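Local coordinates for protein xylanase inhibitor TL-XI (Triticum aestivum, PDB 3G7M) that inhibits xylanases noncompetitively as a small thaumatin-like protein of wheat, at residues Gly77-Val89 with Gly99-Leu113. The protein carries 4 engineered substitutions. Numbering follows the deposited sequence.
Sequences GGNPAVPTTMAEV and GVTSTLKGFNVPMNL. Engineered in segment 77-89: Thr84 (natural residue Val). Engineered in segment 99-113: Val109 (natural residue Leu), Asn112 (natural residue Asp).
Asn108 and Thr85 approach obliquely, the amide oxygen OD1 of Asn108 receiving Thr85 N at 2.7 Å from above its carbonyl plane. CG of Asn108 sits between its own backbone N and carbonyl carbon (chi1 66°), a torsion that places OD1 against Thr85 N, while ND2 donates to Gly50 O. An alanine here would probably leave Thr85 N without this acceptor and Gly50 O without this donor. Thr85 OG1 has Asn108 OD1 and Val109 O both within reach, the latter at 2.8 Å. CG2 of Thr85, anti to the backbone N, meets the extended Met111 tip to tip, 3.6 Å from SD. Ala87 CB continues this apolar seam, 3.8 Å from Met111 SD and 3.9 Å from Leu113 CD2. These contacts join the two packed sheets of the thaumatin-like beta sandwich: strands 86-89 and 99-101 pair as an antiparallel hairpin in one, and 111-113 belongs to the other. On the opposite face of the hairpin from Ala87, Met86 CB touches Thr101 CG2. Lys105 CB lies alongside the engineered Thr84, whose N donates to Lys105 O at 2.9 Å; a water links Thr84 O with Lys105 N and Gly106 O. The lysine chain crosses Val82 at about a right angle and reaches Asn79 OD1 through a weak bond from NZ.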
loop_
_atom_site.group_PDB
_atom_site.type_symbol
_atom_site.label_atom_id
_atom_site.label_comp_id
_atom_site.label_asym_id
_atom_site.label_seq_id
_atom_site.Cartn_x
_atom_site.Cartn_y
_atom_site.Cartn_z
ATOM N N GLY A 77 12.622 7.232 -5.804
ATOM C CA GLY A 77 12.004 6.579 -4.667
ATOM C C GLY A 77 10.646 7.169 -4.485
ATOM O O GLY A 77 10.469 8.384 -4.543
ATOM N N GLY A 78 9.686 6.291 -4.258
ATOM C CA GLY A 78 8.317 6.689 -3.996
ATOM C C GLY A 78 7.613 7.006 -5.288
ATOM O O GLY A 78 6.414 7.373 -5.265
ATOM N N ASN A 79 8.355 6.860 -6.412
ATOM C CA ASN A 79 7.745 7.020 -7.738
ATOM C C ASN A 79 7.658 5.761 -8.606
ATOM O O ASN A 79 8.438 5.620 -9.563
ATOM C CB ASN A 79 8.447 8.127 -8.501
ATOM C CG ASN A 79 8.450 9.417 -7.727
ATOM O OD1 ASN A 79 7.441 9.788 -7.117
ATOM N ND2 ASN A 79 9.590 10.116 -7.729
ATOM N N PRO A 80 6.717 4.841 -8.266
ATOM C CA PRO A 80 6.508 3.673 -9.131
ATOM C C PRO A 80 5.849 4.065 -10.462
ATOM O O PRO A 80 5.318 5.188 -10.587
ATOM C CB PRO A 80 5.583 2.757 -8.299
ATOM C CG PRO A 80 4.903 3.670 -7.300
ATOM C CD PRO A 80 5.878 4.798 -7.002
ATOM N N ALA A 81 5.882 3.144 -11.437
ATOM C CA ALA A 81 5.336 3.413 -12.762
ATOM C C ALA A 81 3.792 3.553 -12.761
ATOM O O ALA A 81 3.065 2.799 -12.092
ATOM C CB ALA A 81 5.791 2.310 -13.727
ATOM N N VAL A 82 3.318 4.527 -13.529
ATOM C CA VAL A 82 1.892 4.689 -13.864
ATOM C C VAL A 82 1.423 3.492 -14.748
ATOM O O VAL A 82 2.106 3.112 -15.708
ATOM C CB VAL A 82 1.684 6.088 -14.610
ATOM C CG1 VAL A 82 0.233 6.341 -15.085
ATOM C CG2 VAL A 82 2.174 7.252 -13.738
ATOM N N PRO A 83 0.246 2.913 -14.456
ATOM C CA PRO A 83 -0.639 3.368 -13.426
ATOM C C PRO A 83 -0.376 2.613 -12.148
ATOM O O PRO A 83 0.164 1.485 -12.182
ATOM C CB PRO A 83 -2.007 2.995 -13.985
ATOM C CG PRO A 83 -1.769 1.775 -14.840
ATOM C CD PRO A 83 -0.320 1.750 -15.189
ATOM N N THR A 84 -0.748 3.232 -11.032
ATOM C CA THR A 84 -0.725 2.559 -9.740
ATOM C C THR A 84 -1.572 3.261 -8.688
ATOM O O THR A 84 -1.608 4.492 -8.626
ATOM C CB THR A 84 0.701 2.388 -9.192
ATOM O OG1 THR A 84 0.618 1.850 -7.862
ATOM C CG2 THR A 84 1.498 3.720 -9.188
ATOM N N THR A 85 -2.252 2.473 -7.868
ATOM C CA THR A 85 -3.077 3.002 -6.789
ATOM C C THR A 85 -2.184 3.254 -5.589
ATOM O O THR A 85 -1.440 2.359 -5.200
ATOM C CB THR A 85 -4.159 2.007 -6.400
ATOM O OG1 THR A 85 -4.956 1.718 -7.585
ATOM C CG2 THR A 85 -5.054 2.589 -5.310
ATOM N N MET A 86 -2.233 4.477 -5.035
ATOM C CA MET A 86 -1.350 4.910 -3.932
ATOM C C MET A 86 -2.044 5.146 -2.604
ATOM O O MET A 86 -2.866 6.092 -2.444
ATOM C CB MET A 86 -0.591 6.171 -4.289
ATOM C CG MET A 86 0.740 5.913 -4.891
ATOM S SD MET A 86 1.873 5.216 -3.691
ATOM C CE MET A 86 3.422 5.691 -4.500
ATOM N N ALA A 87 -1.679 4.280 -1.645
ATOM C CA ALA A 87 -2.126 4.431 -0.291
ATOM C C ALA A 87 -1.015 5.054 0.567
ATOM O O ALA A 87 0.169 4.692 0.429
ATOM C CB ALA A 87 -2.508 3.111 0.241
ATOM N N GLU A 88 -1.404 5.996 1.438
ATOM C CA GLU A 88 -0.485 6.690 2.369
ATOM C C GLU A 88 -0.916 6.481 3.821
ATOM O O GLU A 88 -2.072 6.673 4.174
ATOM C CB GLU A 88 -0.448 8.195 2.052
ATOM C CG GLU A 88 0.887 8.885 2.248
ATOM C CD GLU A 88 1.009 9.592 3.581
ATOM O OE1 GLU A 88 1.582 10.702 3.629
ATOM O OE2 GLU A 88 0.598 9.010 4.605
ATOM N N VAL A 89 0.023 6.102 4.668
ATOM C CA VAL A 89 -0.278 5.930 6.082
ATOM C C VAL A 89 0.723 6.744 6.882
ATOM O O VAL A 89 1.927 6.484 6.768
ATOM C CB VAL A 89 -0.229 4.414 6.504
ATOM C CG1 VAL A 89 -0.279 4.224 8.026
ATOM C CG2 VAL A 89 -1.351 3.631 5.826
ATOM N N GLY A 99 -4.749 7.482 4.039
ATOM C CA GLY A 99 -5.346 8.117 2.864
ATOM C C GLY A 99 -4.952 7.384 1.607
ATOM O O GLY A 99 -4.052 6.549 1.623
ATOM N N VAL A 100 -5.636 7.673 0.511
ATOM C CA VAL A 100 -5.440 6.889 -0.686
ATOM C C VAL A 100 -5.819 7.762 -1.833
ATOM O O VAL A 100 -6.654 8.647 -1.685
ATOM C CB VAL A 100 -6.314 5.556 -0.642
ATOM C CG1 VAL A 100 -7.832 5.857 -0.635
ATOM C CG2 VAL A 100 -5.920 4.532 -1.768
ATOM N N THR A 101 -5.205 7.508 -2.981
ATOM C CA THR A 101 -5.595 8.151 -4.249
ATOM C C THR A 101 -5.626 7.196 -5.432
ATOM O O THR A 101 -4.886 6.229 -5.473
ATOM C CB THR A 101 -4.660 9.304 -4.589
ATOM O OG1 THR A 101 -5.058 9.864 -5.862
ATOM C CG2 THR A 101 -3.214 8.835 -4.663
ATOM N N SER A 102 -6.478 7.470 -6.404
ATOM C CA SER A 102 -6.439 6.738 -7.667
ATOM C C SER A 102 -6.554 7.760 -8.815
ATOM O O SER A 102 -7.128 7.501 -9.873
ATOM C CB SER A 102 -7.514 5.662 -7.688
ATOM O OG SER A 102 -8.781 6.266 -7.660
ATOM N N THR A 103 -5.983 8.936 -8.594
ATOM C CA THR A 103 -6.013 9.953 -9.603
ATOM C C THR A 103 -4.613 10.461 -9.898
ATOM O O THR A 103 -4.310 10.834 -11.045
ATOM C CB THR A 103 -6.967 11.095 -9.217
ATOM O OG1 THR A 103 -8.127 10.529 -8.606
ATOM C CG2 THR A 103 -7.421 11.919 -10.453
ATOM N N LEU A 104 -3.760 10.476 -8.875
ATOM C CA LEU A 104 -2.443 11.112 -8.989
ATOM C C LEU A 104 -1.511 10.331 -9.901
ATOM O O LEU A 104 -0.811 10.934 -10.745
ATOM C CB LEU A 104 -1.815 11.317 -7.613
ATOM C CG LEU A 104 -0.311 11.592 -7.606
ATOM C CD1 LEU A 104 -0.003 12.976 -8.151
ATOM C CD2 LEU A 104 0.280 11.406 -6.210
ATOM N N LYS A 105 -1.515 8.996 -9.727
ATOM C CA LYS A 105 -0.595 8.123 -10.448
ATOM C C LYS A 105 -1.383 7.070 -11.211
ATOM O O LYS A 105 -0.803 6.090 -11.718
ATOM C CB LYS A 105 0.381 7.408 -9.479
ATOM C CG LYS A 105 1.582 8.217 -8.894
ATOM C CD LYS A 105 2.737 8.299 -9.871
ATOM C CE LYS A 105 3.868 9.156 -9.338
ATOM N NZ LYS A 105 4.565 8.447 -8.248
ATOM N N GLY A 106 -2.701 7.261 -11.282
ATOM C CA GLY A 106 -3.582 6.361 -12.036
ATOM C C GLY A 106 -4.265 5.346 -11.144
ATOM O O GLY A 106 -4.417 5.577 -9.943
ATOM N N PHE A 107 -4.655 4.209 -11.727
ATOM C CA PHE A 107 -5.321 3.140 -10.991
ATOM C C PHE A 107 -4.951 1.805 -11.559
ATOM O O PHE A 107 -5.056 1.603 -12.772
ATOM C CB PHE A 107 -6.819 3.316 -11.108
ATOM C CG PHE A 107 -7.615 2.214 -10.500
ATOM C CD1 PHE A 107 -8.045 1.135 -11.268
ATOM C CD2 PHE A 107 -7.954 2.263 -9.171
ATOM C CE1 PHE A 107 -8.773 0.120 -10.714
ATOM C CE2 PHE A 107 -8.690 1.255 -8.611
ATOM C CZ PHE A 107 -9.105 0.180 -9.381
ATOM N N ASN A 108 -4.537 0.880 -10.687
ATOM C CA ASN A 108 -4.205 -0.492 -11.105
ATOM C C ASN A 108 -4.935 -1.563 -10.351
ATOM O O ASN A 108 -5.441 -2.495 -10.943
ATOM C CB ASN A 108 -2.698 -0.758 -11.040
ATOM C CG ASN A 108 -2.152 -0.731 -9.638
ATOM O OD1 ASN A 108 -2.666 -0.038 -8.774
ATOM N ND2 ASN A 108 -1.087 -1.483 -9.408
ATOM N N VAL A 109 -4.975 -1.425 -9.038
ATOM C CA VAL A 109 -5.594 -2.417 -8.174
ATOM C C VAL A 109 -6.571 -1.637 -7.244
ATOM O O VAL A 109 -6.202 -0.605 -6.675
ATOM C CB VAL A 109 -4.512 -3.336 -7.399
ATOM C CG1 VAL A 109 -5.179 -4.365 -6.584
ATOM C CG2 VAL A 109 -3.548 -4.087 -8.333
ATOM N N PRO A 110 -7.846 -2.097 -7.123
ATOM C CA PRO A 110 -8.795 -1.466 -6.144
ATOM C C PRO A 110 -8.363 -1.655 -4.686
ATOM O O PRO A 110 -7.908 -2.740 -4.298
ATOM C CB PRO A 110 -10.116 -2.194 -6.410
ATOM C CG PRO A 110 -9.716 -3.467 -7.186
ATOM C CD PRO A 110 -8.517 -3.108 -7.973
ATOM N N MET A 111 -8.494 -0.615 -3.880
ATOM C CA MET A 111 -8.045 -0.723 -2.508
ATOM C C MET A 111 -9.119 -0.417 -1.484
ATOM O O MET A 111 -10.056 0.321 -1.750
ATOM C CB MET A 111 -6.868 0.206 -2.277
ATOM C CG MET A 111 -5.545 -0.291 -2.766
ATOM S SD MET A 111 -4.266 0.875 -2.264
ATOM C CE MET A 111 -2.915 0.163 -3.203
ATOM N N ASN A 112 -8.957 -0.990 -0.297
ATOM C CA ASN A 112 -9.742 -0.612 0.876
ATOM C C ASN A 112 -8.828 -0.455 2.104
ATOM O O ASN A 112 -8.218 -1.448 2.564
ATOM C CB ASN A 112 -10.813 -1.664 1.164
ATOM C CG ASN A 112 -12.169 -1.236 0.738
ATOM O OD1 ASN A 112 -13.162 -1.561 1.389
ATOM N ND2 ASN A 112 -12.239 -0.509 -0.372
ATOM N N LEU A 113 -8.727 0.773 2.633
ATOM C CA LEU A 113 -7.966 1.025 3.859
ATOM C C LEU A 113 -8.949 1.097 4.999
ATOM O O LEU A 113 -9.933 1.864 4.937
ATOM C CB LEU A 113 -7.191 2.332 3.758
ATOM C CG LEU A 113 -5.984 2.329 2.801
ATOM C CD1 LEU A 113 -6.407 2.351 1.312
ATOM C CD2 LEU A 113 -5.078 3.516 3.081
HETATM O O HOH W 1 -2.799 6.842 -8.266
#